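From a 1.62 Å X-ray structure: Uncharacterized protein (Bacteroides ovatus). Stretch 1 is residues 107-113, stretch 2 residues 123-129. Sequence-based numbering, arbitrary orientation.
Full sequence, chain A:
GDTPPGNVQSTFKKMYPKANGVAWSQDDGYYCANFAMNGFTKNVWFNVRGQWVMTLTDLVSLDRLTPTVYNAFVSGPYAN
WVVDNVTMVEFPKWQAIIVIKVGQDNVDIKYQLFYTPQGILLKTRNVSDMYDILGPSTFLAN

Stretch 1 (107-113) VDIKYQL
Stretch 2 123-129: KTRNVSD

Two extended segments of one chain lie side by side as antiparallel neighbours, their N-to-C directions 151° apart and their axes approaching to 4.5 Å. The register pairs Y111 with N126, Q112 with R125 and L113 with T124, at CA-CA distances of 4.5, 5.2 and 4.6 Å. Q112 and R125 form the hydrogen-bonded pair: Q112 N donates to R125 O and R125 N to Q112 O, both at 2.9 Å. The pairs flanking it are non-hydrogen-bonded, and there CA hydrogens face carbonyls instead, with Y111 CA 3.3 Å from R125 O and T124 CA 3.0 Å from Q112 O.

Q112 gives up the most surface to the other stretch, 94 Å² of the 520 Å² buried in all. Its phi/psi is -94/131, and its side chain runs m, t, then -47° at chi3, which brings OE1 to the guanidinium of R125 on the same face of the sheet. R125, with phi/psi -142/136, answers with chi angles t, t, p and 167°. OE1 of Q112 sits at the guanidinium edge, near its plane, and accepts from both R125 NH2 at 2.8 Å and R125 NE at 2.9 Å. One carbonyl oxygen thus takes two hydrogens, and a backbone pair is repeated in side-chain chemistry. V127 adds a nonpolar neighbour: its CG1 lies 3.5 Å from Q112 OE1, with chi1 m.

K110, at phi/psi -133/136, carries the pairing past the end of the second strand. Its O accepts from V127 N at 2.9 Å, while the CB of K110 lies 3.9 Å from V127 CG2. Its N donates to S128 OG at 3.0 Å, so a serine hydroxyl takes the place a backbone carbonyl would hold in a continuing ladder. The turn that positions it has phi/psi -125/24 at V127 and -58/-41 at S128, whose chi1 is m. N126 (chi1 t, chi2 -40°) braces that turn: its OD1 accepts from S128 OG at 2.8 Å and S128 N at 2.9 Å. The hydroxyl therefore donates to N126 and accepts from K110, and I109 CD1 packs 3.4 Å from S128 OG.

The opposite face of the sheet carries Y111, N126, L113 and T124. Y111 has chi1 m and chi2 -72°, its CD1 lying 3.6 Å from N126 CA. L113 (m, t) sets CD2 3.5 Å from CG2 of T124 (chi1 p), a methyl-to-methyl contact.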

# COMPACT_ATOMS: atom_id res chain seq x y z
N VAL A 107 22.80 -6.44 -4.83
CA VAL A 107 22.08 -7.23 -5.87
C VAL A 107 20.69 -6.68 -6.11
O VAL A 107 20.10 -6.01 -5.25
CB VAL A 107 22.00 -8.77 -5.62
CG1 VAL A 107 23.33 -9.45 -5.92
CG2 VAL A 107 21.52 -9.07 -4.21
N ASP A 108 20.19 -6.92 -7.32
CA ASP A 108 18.97 -6.28 -7.78
C ASP A 108 17.69 -7.08 -7.49
O ASP A 108 16.60 -6.65 -7.82
CB ASP A 108 19.09 -5.97 -9.28
CG ASP A 108 20.22 -5.01 -9.56
OD1 ASP A 108 20.33 -4.01 -8.81
OD2 ASP A 108 21.01 -5.26 -10.51
N ILE A 109 17.83 -8.21 -6.80
CA ILE A 109 16.67 -9.02 -6.43
C ILE A 109 15.78 -8.23 -5.43
O ILE A 109 16.30 -7.67 -4.47
CB ILE A 109 17.11 -10.38 -5.84
CG1 ILE A 109 15.89 -11.24 -5.55
CG2 ILE A 109 18.00 -10.24 -4.59
CD1 ILE A 109 15.36 -11.84 -6.82
N LYS A 110 14.47 -8.17 -5.67
CA LYS A 110 13.55 -7.52 -4.76
C LYS A 110 12.34 -8.45 -4.53
O LYS A 110 11.84 -9.05 -5.50
CB LYS A 110 12.97 -6.23 -5.35
CG LYS A 110 13.96 -5.22 -5.89
CD LYS A 110 14.54 -4.41 -4.79
CE LYS A 110 15.52 -3.38 -5.32
NZ LYS A 110 16.38 -2.95 -4.19
N TYR A 111 11.90 -8.58 -3.28
CA TYR A 111 10.68 -9.30 -2.95
C TYR A 111 9.70 -8.42 -2.18
O TYR A 111 10.14 -7.57 -1.41
CB TYR A 111 10.94 -10.52 -2.07
CG TYR A 111 11.83 -11.56 -2.70
CD1 TYR A 111 11.35 -12.35 -3.75
CD2 TYR A 111 13.08 -11.84 -2.18
CE1 TYR A 111 12.18 -13.29 -4.35
CE2 TYR A 111 13.89 -12.80 -2.75
CZ TYR A 111 13.43 -13.50 -3.84
OH TYR A 111 14.30 -14.43 -4.35
N GLN A 112 8.42 -8.60 -2.45
CA GLN A 112 7.37 -8.11 -1.57
C GLN A 112 6.97 -9.21 -0.61
O GLN A 112 6.72 -10.35 -1.04
CB GLN A 112 6.09 -7.70 -2.30
CG GLN A 112 6.19 -6.40 -3.04
CD GLN A 112 4.92 -6.12 -3.81
OE1 GLN A 112 4.42 -6.99 -4.49
NE2 GLN A 112 4.38 -4.90 -3.71
N LEU A 113 6.92 -8.85 0.67
CA LEU A 113 6.55 -9.74 1.75
C LEU A 113 5.21 -9.27 2.24
O LEU A 113 5.07 -8.11 2.56
CB LEU A 113 7.59 -9.66 2.89
CG LEU A 113 9.06 -9.71 2.56
CD1 LEU A 113 9.91 -9.58 3.81
CD2 LEU A 113 9.35 -10.93 1.75
N LYS A 123 2.64 -14.79 2.11
CA LYS A 123 3.20 -15.00 0.78
C LYS A 123 4.25 -13.94 0.48
O LYS A 123 4.32 -12.95 1.17
CB LYS A 123 2.10 -14.94 -0.28
CG LYS A 123 1.46 -13.58 -0.42
CD LYS A 123 0.36 -13.58 -1.45
CE LYS A 123 -0.23 -12.18 -1.61
NZ LYS A 123 -1.23 -12.24 -2.69
N THR A 124 5.08 -14.25 -0.53
CA THR A 124 6.04 -13.31 -1.07
C THR A 124 5.98 -13.38 -2.59
O THR A 124 5.50 -14.37 -3.17
CB THR A 124 7.47 -13.56 -0.64
OG1 THR A 124 7.96 -14.70 -1.32
CG2 THR A 124 7.59 -13.79 0.87
N ARG A 125 6.46 -12.31 -3.22
CA ARG A 125 6.46 -12.21 -4.65
C ARG A 125 7.75 -11.54 -5.08
O ARG A 125 8.10 -10.52 -4.54
CB ARG A 125 5.28 -11.28 -5.05
CG ARG A 125 5.09 -11.11 -6.51
CD ARG A 125 3.73 -10.48 -6.81
NE ARG A 125 3.59 -9.07 -6.39
CZ ARG A 125 2.57 -8.32 -6.81
NH1 ARG A 125 1.66 -8.88 -7.60
NH2 ARG A 125 2.46 -7.05 -6.47
N ASN A 126 8.39 -12.06 -6.12
CA ASN A 126 9.56 -11.43 -6.76
C ASN A 126 9.05 -10.25 -7.57
O ASN A 126 8.18 -10.42 -8.45
CB ASN A 126 10.24 -12.46 -7.65
CG ASN A 126 11.57 -11.97 -8.18
OD1 ASN A 126 11.70 -10.82 -8.54
ND2 ASN A 126 12.54 -12.84 -8.24
N VAL A 127 9.59 -9.05 -7.29
CA VAL A 127 9.13 -7.87 -8.00
C VAL A 127 10.30 -7.17 -8.65
O VAL A 127 10.22 -5.97 -8.90
CB VAL A 127 8.33 -6.89 -7.13
CG1 VAL A 127 7.05 -7.55 -6.68
CG2 VAL A 127 9.13 -6.49 -5.90
N SER A 128 11.37 -7.93 -8.90
CA SER A 128 12.61 -7.40 -9.44
C SER A 128 12.32 -6.71 -10.79
O SER A 128 12.84 -5.63 -11.07
CB SER A 128 13.63 -8.53 -9.64
OG SER A 128 13.96 -9.18 -8.42
N ASP A 129 11.46 -7.34 -11.62
CA ASP A 129 11.11 -6.82 -13.00
C ASP A 129 9.63 -6.53 -13.18
O ASP A 129 9.11 -6.58 -14.31
CB ASP A 129 11.51 -7.81 -14.11
CG ASP A 129 12.85 -8.45 -13.85
OD1 ASP A 129 13.89 -7.86 -14.21
OD2 ASP A 129 12.84 -9.54 -13.23